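Local coordinates for fimbrial protein MyfA (Yersinia enterocolitica, PDB 5LND) that builds the shaft of Myf fimbriae as their major subunit, polymerising into a protease-resistant fibre that is a probable virulence factor of pathogenic strains, at residues P23-V28 / G49-A54; D55-D60 / G97-T102; E65-W68 / W73-D76. All blocks are in the same frame, centred on the assembly; numbering follows the deposited sequence.

Interaction 1 of 3, residues P23-V28 / G49-A54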
loop_
_atom_site.group_PDB
_atom_site.type_symbol
_atom_site.label_atom_id
_atom_site.label_comp_id
_atom_site.label_asym_id
_atom_site.label_seq_id
_atom_site.Cartn_x
_atom_site.Cartn_y
_atom_site.Cartn_z
ATOM N N PRO B 23 1.145 3.722 -18.855
ATOM C CA PRO B 23 2.587 3.445 -18.876
ATOM C C PRO B 23 3.313 4.007 -17.660
ATOM O O PRO B 23 3.062 5.136 -17.238
ATOM C CB PRO B 23 3.058 4.152 -20.151
ATOM C CG PRO B 23 1.849 4.157 -21.029
ATOM C CD PRO B 23 0.702 4.385 -20.093
ATOM N N ALA B 24 4.210 3.205 -17.100
ATOM C CA ALA B 24 4.961 3.603 -15.916
ATOM C C ALA B 24 6.466 3.434 -16.099
ATOM O O ALA B 24 7.249 4.272 -15.654
ATOM C CB ALA B 24 4.484 2.828 -14.704
ATOM N N PHE B 25 6.859 2.332 -16.729
ATOM C CA PHE B 25 8.268 2.036 -16.957
ATOM C C PHE B 25 8.502 1.539 -18.374
ATOM O O PHE B 25 7.626 0.922 -18.978
ATOM C CB PHE B 25 8.776 0.962 -15.987
ATOM C CG PHE B 25 8.795 1.381 -14.543
ATOM C CD1 PHE B 25 9.648 2.383 -14.098
ATOM C CD2 PHE B 25 7.984 0.743 -13.620
ATOM C CE1 PHE B 25 9.661 2.757 -12.763
ATOM C CE2 PHE B 25 8.009 1.105 -12.289
ATOM C CZ PHE B 25 8.848 2.115 -11.866
ATOM N N HIS B 26 9.700 1.801 -18.887
ATOM C CA HIS B 26 10.103 1.261 -20.173
ATOM C C HIS B 26 11.422 0.519 -20.041
ATOM O O HIS B 26 12.365 1.025 -19.426
ATOM C CB HIS B 26 10.226 2.365 -21.214
ATOM C CG HIS B 26 10.578 1.868 -22.583
ATOM N ND1 HIS B 26 9.698 1.153 -23.368
ATOM C CD2 HIS B 26 11.715 1.990 -23.312
ATOM C CE1 HIS B 26 10.276 0.858 -24.519
ATOM N NE2 HIS B 26 11.500 1.355 -24.510
ATOM N N LEU B 27 11.479 -0.673 -20.629
ATOM C CA LEU B 27 12.637 -1.543 -20.504
ATOM C C LEU B 27 13.185 -1.903 -21.869
ATOM O O LEU B 27 12.420 -2.176 -22.790
ATOM C CB LEU B 27 12.241 -2.824 -19.768
ATOM C CG LEU B 27 13.236 -3.984 -19.847
ATOM C CD1 LEU B 27 14.476 -3.691 -19.061
ATOM C CD2 LEU B 27 12.587 -5.250 -19.361
ATOM N N VAL B 28 14.510 -1.895 -22.003
ATOM C CA VAL B 28 15.159 -2.327 -23.236
ATOM C C VAL B 28 16.267 -3.321 -22.933
ATOM O O VAL B 28 17.232 -2.987 -22.254
ATOM C CB VAL B 28 15.758 -1.141 -24.011
ATOM C CG1 VAL B 28 16.382 -1.622 -25.300
ATOM C CG2 VAL B 28 14.685 -0.120 -24.309
ATOM N N GLY B 49 5.582 -8.551 -8.499
ATOM C CA GLY B 49 5.427 -7.779 -9.717
ATOM C C GLY B 49 4.877 -6.385 -9.465
ATOM O O GLY B 49 4.062 -5.886 -10.241
ATOM N N GLN B 50 5.314 -5.745 -8.385
ATOM C CA GLN B 50 4.764 -4.444 -8.003
ATOM C C GLN B 50 5.780 -3.312 -8.006
ATOM O O GLN B 50 6.960 -3.536 -7.789
ATOM C CB GLN B 50 4.127 -4.519 -6.615
ATOM C CG GLN B 50 2.771 -5.185 -6.582
ATOM C CD GLN B 50 2.869 -6.676 -6.420
ATOM O OE1 GLN B 50 3.664 -7.168 -5.626
ATOM N NE2 GLN B 50 2.061 -7.409 -7.177
ATOM N N MET B 51 5.307 -2.093 -8.251
ATOM C CA MET B 51 6.074 -0.906 -7.902
ATOM C C MET B 51 5.631 -0.472 -6.499
ATOM O O MET B 51 4.461 -0.608 -6.146
ATOM C CB MET B 51 5.922 0.191 -8.964
ATOM C CG MET B 51 4.582 0.880 -9.001
ATOM S SD MET B 51 4.384 2.116 -10.311
ATOM C CE MET B 51 5.989 2.842 -10.384
ATOM N N VAL B 52 6.571 0.001 -5.686
ATOM C CA VAL B 52 6.313 0.236 -4.267
ATOM C C VAL B 52 6.763 1.632 -3.825
ATOM O O VAL B 52 7.912 2.020 -4.053
ATOM C CB VAL B 52 7.024 -0.832 -3.408
ATOM C CG1 VAL B 52 6.712 -0.654 -1.938
ATOM C CG2 VAL B 52 6.610 -2.205 -3.837
ATOM N N SER B 53 5.866 2.389 -3.190
ATOM C CA SER B 53 6.193 3.747 -2.741
ATOM C C SER B 53 6.841 3.783 -1.355
ATOM O O SER B 53 6.947 2.769 -0.680
ATOM C CB SER B 53 4.966 4.648 -2.762
ATOM O OG SER B 53 4.042 4.267 -1.775
ATOM N N ALA B 54 7.270 4.966 -0.928
ATOM C CA ALA B 54 8.017 5.102 0.321
ATOM C C ALA B 54 7.299 4.572 1.545
ATOM O O ALA B 54 7.958 4.059 2.443
ATOM C CB ALA B 54 8.441 6.530 0.550
#

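Interaction 2 of 3, residues D55-D60 / G97-T102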
loop_
_atom_site.group_PDB
_atom_site.type_symbol
_atom_site.label_atom_id
_atom_site.label_comp_id
_atom_site.label_asym_id
_atom_site.label_seq_id
_atom_site.Cartn_x
_atom_site.Cartn_y
_atom_site.Cartn_z
ATOM N N ASP B 55 5.977 4.729 1.604
ATOM C CA ASP B 55 5.208 4.248 2.753
ATOM C C ASP B 55 4.771 2.803 2.585
ATOM O O ASP B 55 4.122 2.237 3.460
ATOM C CB ASP B 55 4.013 5.159 3.081
ATOM C CG ASP B 55 3.074 5.352 1.912
ATOM O OD1 ASP B 55 3.205 4.627 0.915
ATOM O OD2 ASP B 55 2.181 6.223 1.995
ATOM N N GLY B 56 5.122 2.211 1.452
ATOM C CA GLY B 56 4.856 0.804 1.230
ATOM C C GLY B 56 3.674 0.450 0.348
ATOM O O GLY B 56 3.425 -0.722 0.104
ATOM N N THR B 57 2.939 1.447 -0.121
ATOM C CA THR B 57 1.788 1.194 -0.981
ATOM C C THR B 57 2.250 0.521 -2.267
ATOM O O THR B 57 3.225 0.954 -2.874
ATOM C CB THR B 57 1.045 2.498 -1.344
ATOM O OG1 THR B 57 0.762 3.240 -0.154
ATOM C CG2 THR B 57 -0.265 2.196 -2.040
ATOM N N ARG B 58 1.540 -0.519 -2.693
ATOM C CA ARG B 58 1.942 -1.303 -3.858
ATOM C C ARG B 58 0.984 -1.094 -5.027
ATOM O O ARG B 58 -0.216 -0.895 -4.826
ATOM C CB ARG B 58 1.997 -2.786 -3.485
ATOM C CG ARG B 58 2.737 -3.053 -2.181
ATOM C CD ARG B 58 2.641 -4.505 -1.740
ATOM N NE ARG B 58 3.299 -5.401 -2.680
ATOM C CZ ARG B 58 4.618 -5.566 -2.769
ATOM N NH1 ARG B 58 5.447 -4.893 -1.978
ATOM N NH2 ARG B 58 5.112 -6.405 -3.667
ATOM N N VAL B 59 1.519 -1.122 -6.245
ATOM C CA VAL B 59 0.703 -1.097 -7.460
ATOM C C VAL B 59 1.188 -2.163 -8.433
ATOM O O VAL B 59 2.364 -2.189 -8.777
ATOM C CB VAL B 59 0.758 0.272 -8.155
ATOM C CG1 VAL B 59 -0.145 0.284 -9.382
ATOM C CG2 VAL B 59 0.348 1.356 -7.191
ATOM N N ASP B 60 0.286 -3.035 -8.874
ATOM C CA ASP B 60 0.655 -4.099 -9.800
ATOM C C ASP B 60 1.188 -3.555 -11.114
ATOM O O ASP B 60 0.744 -2.509 -11.583
ATOM C CB ASP B 60 -0.546 -5.000 -10.077
ATOM C CG ASP B 60 -1.000 -5.747 -8.851
ATOM O OD1 ASP B 60 -0.167 -5.946 -7.946
ATOM O OD2 ASP B 60 -2.186 -6.131 -8.789
ATOM N N GLY B 97 2.702 9.205 -4.799
ATOM C CA GLY B 97 3.913 8.649 -4.226
ATOM C C GLY B 97 5.045 8.497 -5.217
ATOM O O GLY B 97 4.867 8.685 -6.418
ATOM N N GLU B 98 6.223 8.166 -4.707
ATOM C CA GLU B 98 7.344 7.841 -5.564
ATOM C C GLU B 98 7.477 6.334 -5.546
ATOM O O GLU B 98 7.946 5.760 -4.565
ATOM C CB GLU B 98 8.615 8.505 -5.042
ATOM C CG GLU B 98 8.504 10.017 -4.909
ATOM C CD GLU B 98 8.295 10.688 -6.244
ATOM O OE1 GLU B 98 8.934 10.257 -7.224
ATOM O OE2 GLU B 98 7.486 11.634 -6.320
ATOM N N TYR B 99 7.047 5.685 -6.617
ATOM C CA TYR B 99 6.982 4.235 -6.605
ATOM C C TYR B 99 8.160 3.596 -7.300
ATOM O O TYR B 99 8.404 3.838 -8.478
ATOM C CB TYR B 99 5.713 3.761 -7.273
ATOM C CG TYR B 99 4.426 4.090 -6.581
ATOM C CD1 TYR B 99 3.818 3.164 -5.752
ATOM C CD2 TYR B 99 3.783 5.300 -6.805
ATOM C CE1 TYR B 99 2.622 3.435 -5.144
ATOM C CE2 TYR B 99 2.581 5.583 -6.197
ATOM C CZ TYR B 99 2.014 4.646 -5.365
ATOM O OH TYR B 99 0.817 4.908 -4.755
ATOM N N GLN B 100 8.865 2.748 -6.567
ATOM C CA GLN B 100 10.071 2.132 -7.080
ATOM C C GLN B 100 9.857 0.684 -7.478
ATOM O O GLN B 100 9.226 -0.087 -6.765
ATOM C CB GLN B 100 11.170 2.203 -6.027
ATOM C CG GLN B 100 12.525 1.785 -6.531
ATOM C CD GLN B 100 13.556 1.696 -5.424
ATOM O OE1 GLN B 100 13.255 1.274 -4.307
ATOM N NE2 GLN B 100 14.788 2.080 -5.736
ATOM N N PHE B 101 10.383 0.319 -8.634
ATOM C CA PHE B 101 10.492 -1.078 -8.981
ATOM C C PHE B 101 11.964 -1.455 -9.021
ATOM O O PHE B 101 12.792 -0.741 -9.586
ATOM C CB PHE B 101 9.819 -1.376 -10.314
ATOM C CG PHE B 101 9.942 -2.805 -10.732
ATOM C CD1 PHE B 101 9.027 -3.750 -10.290
ATOM C CD2 PHE B 101 10.988 -3.213 -11.554
ATOM C CE1 PHE B 101 9.147 -5.073 -10.674
ATOM C CE2 PHE B 101 11.116 -4.531 -11.941
ATOM C CZ PHE B 101 10.198 -5.463 -11.500
ATOM N N THR B 102 12.276 -2.579 -8.389
ATOM C CA THR B 102 13.590 -3.174 -8.459
ATOM C C THR B 102 13.433 -4.564 -9.044
ATOM O O THR B 102 12.435 -5.252 -8.800
ATOM C CB THR B 102 14.249 -3.254 -7.070
ATOM O OG1 THR B 102 13.388 -3.937 -6.147
ATOM C CG2 THR B 102 14.528 -1.866 -6.549
#

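Interaction 3 of 3, residues E65-W68 / W73-D76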
loop_
_atom_site.group_PDB
_atom_site.type_symbol
_atom_site.label_atom_id
_atom_site.label_comp_id
_atom_site.label_asym_id
_atom_site.label_seq_id
_atom_site.Cartn_x
_atom_site.Cartn_y
_atom_site.Cartn_z
ATOM N N GLU B 65 4.110 -7.328 -23.590
ATOM C CA GLU B 65 5.230 -7.809 -24.374
ATOM C C GLU B 65 5.886 -9.041 -23.773
ATOM O O GLU B 65 6.605 -9.746 -24.467
ATOM C CB GLU B 65 6.278 -6.707 -24.544
ATOM C CG GLU B 65 5.775 -5.450 -25.253
ATOM C CD GLU B 65 4.945 -4.570 -24.352
ATOM O OE1 GLU B 65 5.225 -4.536 -23.142
ATOM O OE2 GLU B 65 3.998 -3.936 -24.846
ATOM N N LEU B 66 5.645 -9.306 -22.493
ATOM C CA LEU B 66 6.291 -10.434 -21.826
ATOM C C LEU B 66 5.290 -11.411 -21.219
ATOM O O LEU B 66 4.182 -11.041 -20.843
ATOM C CB LEU B 66 7.262 -9.953 -20.747
ATOM C CG LEU B 66 8.250 -8.825 -21.045
ATOM C CD1 LEU B 66 8.980 -8.482 -19.778
ATOM C CD2 LEU B 66 9.252 -9.183 -22.099
ATOM N N SER B 67 5.693 -12.670 -21.145
ATOM C CA SER B 67 4.886 -13.689 -20.514
ATOM C C SER B 67 5.237 -13.701 -19.046
ATOM O O SER B 67 6.197 -13.072 -18.626
ATOM C CB SER B 67 5.152 -15.050 -21.144
ATOM O OG SER B 67 4.621 -15.118 -22.443
ATOM N N TRP B 68 4.443 -14.416 -18.272
ATOM C CA TRP B 68 4.631 -14.466 -16.842
ATOM C C TRP B 68 4.668 -15.925 -16.457
ATOM O O TRP B 68 4.012 -16.761 -17.086
ATOM C CB TRP B 68 3.479 -13.735 -16.168
ATOM C CG TRP B 68 3.440 -13.791 -14.681
ATOM C CD1 TRP B 68 2.716 -14.660 -13.920
ATOM C CD2 TRP B 68 4.107 -12.914 -13.762
ATOM N NE1 TRP B 68 2.902 -14.394 -12.587
ATOM C CE2 TRP B 68 3.754 -13.326 -12.461
ATOM C CE3 TRP B 68 4.978 -11.832 -13.913
ATOM C CZ2 TRP B 68 4.241 -12.687 -11.317
ATOM C CZ3 TRP B 68 5.459 -11.201 -12.780
ATOM C CH2 TRP B 68 5.093 -11.632 -11.500
ATOM N N TRP B 73 8.584 -12.202 -15.176
ATOM C CA TRP B 73 8.260 -12.130 -16.586
ATOM C C TRP B 73 9.341 -12.825 -17.385
ATOM O O TRP B 73 10.484 -12.923 -16.946
ATOM C CB TRP B 73 8.102 -10.687 -17.056
ATOM C CG TRP B 73 6.896 -9.983 -16.504
ATOM C CD1 TRP B 73 5.620 -10.039 -16.978
ATOM C CD2 TRP B 73 6.866 -9.101 -15.376
ATOM N NE1 TRP B 73 4.800 -9.246 -16.214
ATOM C CE2 TRP B 73 5.540 -8.660 -15.222
ATOM C CE3 TRP B 73 7.836 -8.643 -14.483
ATOM C CZ2 TRP B 73 5.159 -7.777 -14.205
ATOM C CZ3 TRP B 73 7.458 -7.773 -13.483
ATOM C CH2 TRP B 73 6.134 -7.355 -13.346
ATOM N N TRP B 74 8.974 -13.327 -18.553
ATOM C CA TRP B 74 9.934 -13.987 -19.419
ATOM C C TRP B 74 9.458 -13.892 -20.852
ATOM O O TRP B 74 8.291 -13.616 -21.118
ATOM C CB TRP B 74 10.098 -15.450 -19.024
ATOM C CG TRP B 74 8.878 -16.264 -19.273
ATOM C CD1 TRP B 74 7.767 -16.315 -18.501
ATOM C CD2 TRP B 74 8.650 -17.164 -20.365
ATOM N NE1 TRP B 74 6.853 -17.183 -19.044
ATOM C CE2 TRP B 74 7.373 -17.720 -20.188
ATOM C CE3 TRP B 74 9.403 -17.552 -21.474
ATOM C CZ2 TRP B 74 6.827 -18.641 -21.083
ATOM C CZ3 TRP B 74 8.858 -18.464 -22.360
ATOM C CH2 TRP B 74 7.587 -19.003 -22.156
ATOM N N ILE B 75 10.374 -14.124 -21.774
ATOM C CA ILE B 75 10.042 -14.137 -23.178
ATOM C C ILE B 75 11.122 -14.943 -23.883
ATOM O O ILE B 75 12.290 -14.933 -23.466
ATOM C CB ILE B 75 9.941 -12.695 -23.742
ATOM C CG1 ILE B 75 9.244 -12.680 -25.102
ATOM C CG2 ILE B 75 11.307 -12.046 -23.824
ATOM C CD1 ILE B 75 9.124 -11.283 -25.699
ATOM N N ASP B 76 10.729 -15.688 -24.911
ATOM C CA ASP B 76 11.704 -16.293 -25.804
ATOM C C ASP B 76 11.845 -15.388 -27.017
ATOM O O ASP B 76 11.019 -15.431 -27.929
ATOM C CB ASP B 76 11.264 -17.681 -26.257
ATOM C CG ASP B 76 11.393 -18.731 -25.181
ATOM O OD1 ASP B 76 12.182 -18.575 -24.235
ATOM O OD2 ASP B 76 10.682 -19.735 -25.311
#

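Interaction 1 of 3, residues P23-V28 / G49-A54
Met51 reaches across the interior of the molecule to Phe25 and meets its ring at the CE2 and CZ atoms. The methyl does the touching: Met51 CE lies 3.3 Å from Phe25 CE2 and equally near CZ, approaching the ring obliquely. Behind it the sulfur makes a Met-aromatic contact, with Met51 SD 5.3 Å from the centroid of the Phe25 ring and 56° off the ring normal. The bend at chi3 of Met51 (-36°) turns the methyl toward the phenyl ring, while SD stays on the side of Ala24, whose CB approaches Met51 SD to 4.5 Å. No hydrogen bond crosses between 23-28 and 49-54, and their nearest CA atoms, those of Ala24 and Met51, are still 9.3 Å apart, so side chains alone bridge the gap.

Further out, the Phe25 ring stacks with Phe6 and packs on Phe101, Ala126 and Lys128; Met51 leans on Tyr99 and Lys128. The backbone at Ala24 is irregular: Ala24 and Phe25 both pair with Phe86 in a classic beta bulge, and with psi of Ala24 at -41° both of these neighbouring residues direct their CB toward 49-54. Strand 22-30 belongs to the three-stranded sheet with 3-8 and 81-88, strand 37-52 to the larger sheet, and this sheet-to-sheet hydrophobic contact is part of the core of an Ig-like beta sandwich.

Interaction 2 of 3, residues D55-D60 / G97-T102
Tyr99 meets Thr57 and Val59 of the short segment 55-60 through the CD1-CE1 side of its ring and its hydroxyl end. The side chain leaves strand 97-102 with CB pointing toward 55-60, and CG, set beside the backbone N and opposite the carbonyl carbon (chi1 -67°), starts the ring in that direction. CD1 is the first ring atom to meet the other segment, 3.7 Å from Thr57 O. Tyr99 CE1 comes closer, 3.4 Å from Thr57 O, which sits at the ring edge near its plane. The same CE1 carries the apolar contact, 3.7 Å from Val59 CG2, and Tyr99 CZ is 4.1 Å from that methyl.

Strand 37-52 pairs with both 58-60 and 97-108 in the large sheet of the Ig-like sandwich, and Met51 of that strand touches Val59. At the tip, Tyr99 OH is 4.0 Å from Thr57 CG2, while its hydrogen bond goes to Lys95 O.

Asp55 OD1 lies 3.0 Å from Thr57 OG1 and accepts a weak bond from Thr57 N, both within the turn that carries Thr57. Glu80 OE1 of the second subunit accepts a hydrogen bond from Arg58 N, at the start of strand 58-60.

Interaction 3 of 3, residues E65-W68 / W73-D76
Ser67 and Trp74 face each other as an antiparallel hydrogen-bonded pair, with Ser67 N donating to Trp74 O and Trp74 N to Ser67 O, followed by Trp68 and Trp73 as a non-hydrogen-bonded pair whose CA atoms are 4.3 Å apart.

On the Trp68-Trp73 face the two indoles form a T-shaped (edge-to-face) pair. Trp68 presents the CE3-CZ3 edge of its six-membered ring to the face of Trp73, with Trp68 CZ3 3.5 Å above that plane and over its centre. The planes make an angle of 70°. CG of Trp68 stands anti to the backbone N (chi1 175°), which swings the indole across to its partner. Trp73 is buried and meets Phe86 edge-to-face and Pro42, so its indole ties the hairpin to the hydrophobic core.

These strands, 67-69 and 72-75, form a tight beta hairpin, and strand 72-75 joins it to strand 37-52 of the large sheet of the Ig-like sandwich. Within the hairpin Ser67 O also receives a CA-H...O contact from Trp73 CA.

On the other face Ser67 CB lies over the Trp74 indole in a CH-pi contact, 3.7 Å from the centroid of its five-membered ring. The edge of that indole also serves a polar contact: Trp74 NE1 donates a weak hydrogen bond, 3.5 Å long, to Trp68 O.

Where the pairing gives out, Leu66 takes over. Its CD1 methyl packs against Trp73 CB at 3.6 Å, and CD2 turns to Ile75 CG2, 3.9 Å away. Beyond it Ile75 CD1 comes close to Glu65 O, while the Glu65 carboxylate turns away to bond Thr63 through OE1.

Starting from the N terminus, the chain runs through strand 22-30 and closes its first loop at interaction 1, where 49-54 returns to face it from the larger sheet. Directly afterwards 55-60 opens interaction 2, which closes only when strand 97-108 arrives. Interaction 3, a local hairpin, is nested inside that loop; interaction 1 precedes both in series. Interaction 1 joins the two sheets, whereas interactions 2 and 3 lie on opposite sides of the molecule's centre, both reaching the larger sheet. Neighbouring residues connect them: Gln50 hydrogen-bonds Arg58 and Asp60, Gly49 CA packs against Trp73 CH2, and Phe101 touches Trp73.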